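Local coordinates for protein aspartate-semialdehyde dehydrogenase 2 (Vibrio cholerae, PDB 2R00) that catalyses the NADPH-dependent reductive dephosphorylation of L-aspartyl-4-phosphate to L-aspartate-semialdehyde, an early step toward lysine, methionine and threonine, at residues Q2-A14 against L23-A37. Sequence-based numbering, arbitrary orientation.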
# COMPACT_ATOMS: atom_id res chain seq x y z
N GLN A 2 14.82 -44.33 0.07
CA GLN A 2 14.10 -44.09 1.36
C GLN A 2 12.79 -43.33 1.14
O GLN A 2 12.77 -42.24 0.56
CB GLN A 2 14.99 -43.35 2.36
CG GLN A 2 14.55 -43.50 3.80
CD GLN A 2 15.51 -42.85 4.80
OE1 GLN A 2 16.24 -41.91 4.47
NE2 GLN A 2 15.50 -43.35 6.02
N GLN A 3 11.70 -43.92 1.61
CA GLN A 3 10.37 -43.37 1.42
C GLN A 3 9.62 -43.29 2.74
O GLN A 3 9.79 -44.13 3.62
CB GLN A 3 9.58 -44.19 0.40
CG GLN A 3 10.18 -44.12 -1.01
CD GLN A 3 9.20 -44.56 -2.08
OE1 GLN A 3 9.00 -43.85 -3.08
NE2 GLN A 3 8.58 -45.73 -1.90
N PHE A 4 8.77 -42.27 2.85
CA PHE A 4 8.12 -41.95 4.12
C PHE A 4 6.61 -41.96 4.00
O PHE A 4 6.05 -41.60 2.96
CB PHE A 4 8.61 -40.59 4.62
CG PHE A 4 10.10 -40.47 4.67
CD1 PHE A 4 10.79 -40.72 5.85
CD2 PHE A 4 10.83 -40.13 3.53
CE1 PHE A 4 12.18 -40.62 5.90
CE2 PHE A 4 12.21 -40.03 3.56
CZ PHE A 4 12.89 -40.28 4.75
N ASN A 5 5.95 -42.41 5.07
CA ASN A 5 4.51 -42.32 5.17
C ASN A 5 4.11 -40.93 5.66
O ASN A 5 4.67 -40.40 6.63
CB ASN A 5 3.97 -43.40 6.10
CG ASN A 5 4.11 -44.81 5.52
OD1 ASN A 5 4.07 -45.00 4.30
ND2 ASN A 5 4.27 -45.80 6.40
N VAL A 6 3.15 -40.35 4.95
CA VAL A 6 2.74 -38.96 5.15
C VAL A 6 1.22 -38.83 5.24
O VAL A 6 0.49 -39.41 4.44
CB VAL A 6 3.28 -38.05 4.01
CG1 VAL A 6 2.89 -36.59 4.24
CG2 VAL A 6 4.80 -38.19 3.89
N ALA A 7 0.77 -38.05 6.22
CA ALA A 7 -0.64 -37.71 6.37
C ALA A 7 -0.86 -36.24 6.05
O ALA A 7 -0.01 -35.39 6.36
CB ALA A 7 -1.13 -38.00 7.79
N ILE A 8 -2.00 -35.95 5.45
CA ILE A 8 -2.49 -34.58 5.33
C ILE A 8 -3.80 -34.51 6.10
O ILE A 8 -4.73 -35.25 5.80
CB ILE A 8 -2.72 -34.15 3.86
CG1 ILE A 8 -1.40 -34.15 3.09
CG2 ILE A 8 -3.37 -32.75 3.80
CD1 ILE A 8 -1.57 -34.04 1.57
N PHE A 9 -3.85 -33.64 7.11
CA PHE A 9 -5.07 -33.43 7.89
C PHE A 9 -5.73 -32.13 7.46
O PHE A 9 -5.12 -31.07 7.47
CB PHE A 9 -4.77 -33.44 9.40
CG PHE A 9 -5.98 -33.23 10.28
CD1 PHE A 9 -7.24 -33.72 9.92
CD2 PHE A 9 -5.85 -32.56 11.50
CE1 PHE A 9 -8.35 -33.52 10.75
CE2 PHE A 9 -6.95 -32.37 12.34
CZ PHE A 9 -8.21 -32.84 11.97
N GLY A 10 -7.00 -32.23 7.08
CA GLY A 10 -7.70 -31.14 6.42
C GLY A 10 -7.59 -31.32 4.91
O GLY A 10 -7.51 -30.35 4.16
N ALA A 11 -7.60 -32.58 4.48
CA ALA A 11 -7.34 -32.96 3.09
C ALA A 11 -8.38 -32.47 2.07
O ALA A 11 -8.07 -32.38 0.88
CB ALA A 11 -7.17 -34.45 2.98
N THR A 12 -9.59 -32.18 2.54
CA THR A 12 -10.65 -31.72 1.64
C THR A 12 -10.74 -30.19 1.57
O THR A 12 -11.53 -29.63 0.81
CB THR A 12 -12.04 -32.33 2.00
OG1 THR A 12 -12.41 -31.96 3.33
CG2 THR A 12 -11.98 -33.85 1.91
N GLY A 13 -9.93 -29.51 2.38
CA GLY A 13 -9.81 -28.06 2.29
C GLY A 13 -8.88 -27.66 1.16
O GLY A 13 -8.10 -28.48 0.66
N ALA A 14 -8.94 -26.38 0.78
CA ALA A 14 -8.17 -25.87 -0.35
C ALA A 14 -6.66 -25.96 -0.15
O ALA A 14 -5.93 -26.28 -1.10
CB ALA A 14 -8.59 -24.44 -0.67
N LEU A 23 3.22 -32.04 -3.03
CA LEU A 23 3.95 -33.28 -2.77
C LEU A 23 4.20 -34.07 -4.06
O LEU A 23 5.28 -34.64 -4.25
CB LEU A 23 3.20 -34.15 -1.75
CG LEU A 23 3.23 -33.73 -0.27
CD1 LEU A 23 2.21 -34.53 0.55
CD2 LEU A 23 4.63 -33.88 0.31
N GLN A 24 3.20 -34.09 -4.93
CA GLN A 24 3.32 -34.74 -6.22
C GLN A 24 4.29 -33.98 -7.15
O GLN A 24 5.30 -34.54 -7.60
CB GLN A 24 1.93 -34.89 -6.84
CG GLN A 24 1.90 -35.57 -8.19
CD GLN A 24 0.50 -35.78 -8.67
OE1 GLN A 24 -0.17 -36.73 -8.26
NE2 GLN A 24 0.03 -34.90 -9.55
N GLU A 25 4.02 -32.70 -7.38
CA GLU A 25 4.88 -31.85 -8.22
C GLU A 25 6.36 -31.83 -7.79
O GLU A 25 7.25 -31.92 -8.64
CB GLU A 25 4.30 -30.44 -8.33
CG GLU A 25 3.06 -30.38 -9.23
CD GLU A 25 2.27 -29.09 -9.13
OE1 GLU A 25 2.79 -28.09 -8.55
OE2 GLU A 25 1.12 -29.06 -9.64
N ARG A 26 6.60 -31.73 -6.49
CA ARG A 26 7.96 -31.72 -5.93
C ARG A 26 8.59 -33.12 -5.82
O ARG A 26 9.74 -33.26 -5.39
CB ARG A 26 7.97 -31.03 -4.56
CG ARG A 26 7.71 -29.54 -4.61
CD ARG A 26 8.22 -28.83 -3.35
NE ARG A 26 8.75 -27.52 -3.72
CZ ARG A 26 10.01 -27.13 -3.56
NH1 ARG A 26 10.91 -27.90 -2.97
NH2 ARG A 26 10.35 -25.92 -3.97
N GLU A 27 7.83 -34.14 -6.20
CA GLU A 27 8.30 -35.53 -6.17
C GLU A 27 8.85 -35.92 -4.78
O GLU A 27 9.92 -36.54 -4.66
CB GLU A 27 9.33 -35.78 -7.29
CG GLU A 27 8.79 -35.52 -8.72
CD GLU A 27 9.88 -35.57 -9.79
OE1 GLU A 27 10.73 -36.50 -9.75
OE2 GLU A 27 9.89 -34.68 -10.67
N PHE A 28 8.10 -35.56 -3.74
CA PHE A 28 8.44 -35.96 -2.38
C PHE A 28 8.44 -37.48 -2.26
O PHE A 28 7.54 -38.13 -2.81
CB PHE A 28 7.44 -35.35 -1.37
CG PHE A 28 7.90 -35.45 0.05
CD1 PHE A 28 8.65 -34.43 0.62
CD2 PHE A 28 7.58 -36.56 0.83
CE1 PHE A 28 9.09 -34.53 1.94
CE2 PHE A 28 8.02 -36.67 2.15
CZ PHE A 28 8.77 -35.65 2.70
N PRO A 29 9.44 -38.06 -1.56
CA PRO A 29 9.51 -39.52 -1.45
C PRO A 29 8.43 -40.09 -0.51
O PRO A 29 8.70 -40.43 0.64
CB PRO A 29 10.91 -39.77 -0.90
CG PRO A 29 11.25 -38.53 -0.14
CD PRO A 29 10.58 -37.41 -0.88
N VAL A 30 7.21 -40.17 -1.03
CA VAL A 30 6.08 -40.72 -0.30
C VAL A 30 6.01 -42.22 -0.57
O VAL A 30 6.04 -42.66 -1.73
CB VAL A 30 4.75 -40.05 -0.71
CG1 VAL A 30 3.55 -40.73 -0.02
CG2 VAL A 30 4.78 -38.56 -0.38
N ASP A 31 5.93 -42.99 0.51
CA ASP A 31 5.60 -44.39 0.46
C ASP A 31 4.07 -44.45 0.43
O ASP A 31 3.47 -44.61 -0.64
CB ASP A 31 6.19 -45.11 1.67
CG ASP A 31 5.80 -46.58 1.76
OD1 ASP A 31 6.22 -47.22 2.74
OD2 ASP A 31 5.08 -47.09 0.86
N GLU A 32 3.45 -44.27 1.59
CA GLU A 32 1.99 -44.20 1.66
C GLU A 32 1.50 -42.81 2.07
O GLU A 32 2.03 -42.20 3.00
CB GLU A 32 1.46 -45.25 2.62
CG GLU A 32 0.04 -45.70 2.36
CD GLU A 32 -0.28 -47.03 3.04
OE1 GLU A 32 0.67 -47.75 3.43
OE2 GLU A 32 -1.48 -47.33 3.19
N LEU A 33 0.48 -42.33 1.36
CA LEU A 33 -0.16 -41.06 1.70
C LEU A 33 -1.50 -41.33 2.35
O LEU A 33 -2.29 -42.13 1.84
CB LEU A 33 -0.33 -40.18 0.45
CG LEU A 33 -0.99 -38.81 0.65
CD1 LEU A 33 -0.08 -37.87 1.45
CD2 LEU A 33 -1.34 -38.18 -0.68
N PHE A 34 -1.76 -40.66 3.48
CA PHE A 34 -3.05 -40.74 4.16
C PHE A 34 -3.74 -39.38 4.16
O PHE A 34 -3.10 -38.35 4.40
CB PHE A 34 -2.90 -41.27 5.59
CG PHE A 34 -2.26 -42.63 5.68
CD1 PHE A 34 -0.88 -42.76 5.74
CD2 PHE A 34 -3.04 -43.78 5.70
CE1 PHE A 34 -0.27 -44.02 5.82
CE2 PHE A 34 -2.45 -45.04 5.79
CZ PHE A 34 -1.06 -45.16 5.84
N LEU A 35 -5.03 -39.37 3.87
CA LEU A 35 -5.79 -38.14 3.85
C LEU A 35 -6.84 -38.19 4.94
O LEU A 35 -7.66 -39.12 5.00
CB LEU A 35 -6.43 -37.92 2.47
CG LEU A 35 -5.46 -37.89 1.28
CD1 LEU A 35 -6.22 -37.77 -0.05
CD2 LEU A 35 -4.43 -36.76 1.42
N LEU A 36 -6.79 -37.20 5.83
CA LEU A 36 -7.65 -37.16 7.01
C LEU A 36 -8.55 -35.93 6.99
O LEU A 36 -8.16 -34.86 6.52
CB LEU A 36 -6.81 -37.18 8.29
CG LEU A 36 -5.73 -38.26 8.36
CD1 LEU A 36 -4.70 -37.98 9.45
CD2 LEU A 36 -6.37 -39.63 8.53
N ALA A 37 -9.77 -36.11 7.48
CA ALA A 37 -10.73 -35.02 7.66
C ALA A 37 -11.76 -35.44 8.71
O ALA A 37 -11.58 -36.44 9.40
CB ALA A 37 -11.39 -34.67 6.34
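N5 and E32 meet where two parallel strands slip by one residue, an instructive case of a side chain standing in for backbone. F4 bridges V30 but V6 bridges L33, so a beta bulge between V30 and L33 leaves the amide of E32 facing N5. Traced outward, N5 CB rests near the E32 carbonyl oxygen and the edge of the F34 ring; CG, beside the backbone N (chi1 -69°), comes up to E32 CB; and OD1 takes the N-H of E32 at 2.9 Å, in the plane of its own carbonyl, though the bond is bent (139° at the hydrogen). The same OD1 packs 3.1 Å from E32 CB and also touches D31 CB. At the far branch, ND2 makes a weak hydrogen bond to the Q65 carbonyl.

Beyond the bulge the ladder is regular, with V6 N on E32 O, F34 N on V6 O and I8 N on F34 O. These strands, 4-9 and 32-37, with helix 14-25 between them, form the first beta-alpha-beta unit of the Rossmann-type nucleotide-binding domain. On the face bearing V6 and I8, I8 CD1 touches both L23 CD1, arriving tip to tip from the helix, and L35 CD2, each at 3.9 Å. V6 CG2 slants against F28 CE2 at 4.0 Å. On the other face the side chains of F9 and L36 cross at about a right angle, and the ring turns its edge to L36, CD1 lying 3.8 Å from L36 CB, while F71 meets this ring edge-to-face.

At the carboxyl end, L36 O is gripped from opposite faces of its plane by G10 N and A11 N, the latter almost straight (178°). Both bonds tie the start of the turn leading into helix 14-25, where T12, G13 and A14 are predicted to bind NADP(+), to strand 32-37; T12 OG1 hydrogen-bonds S41 OG, at another predicted cofactor position.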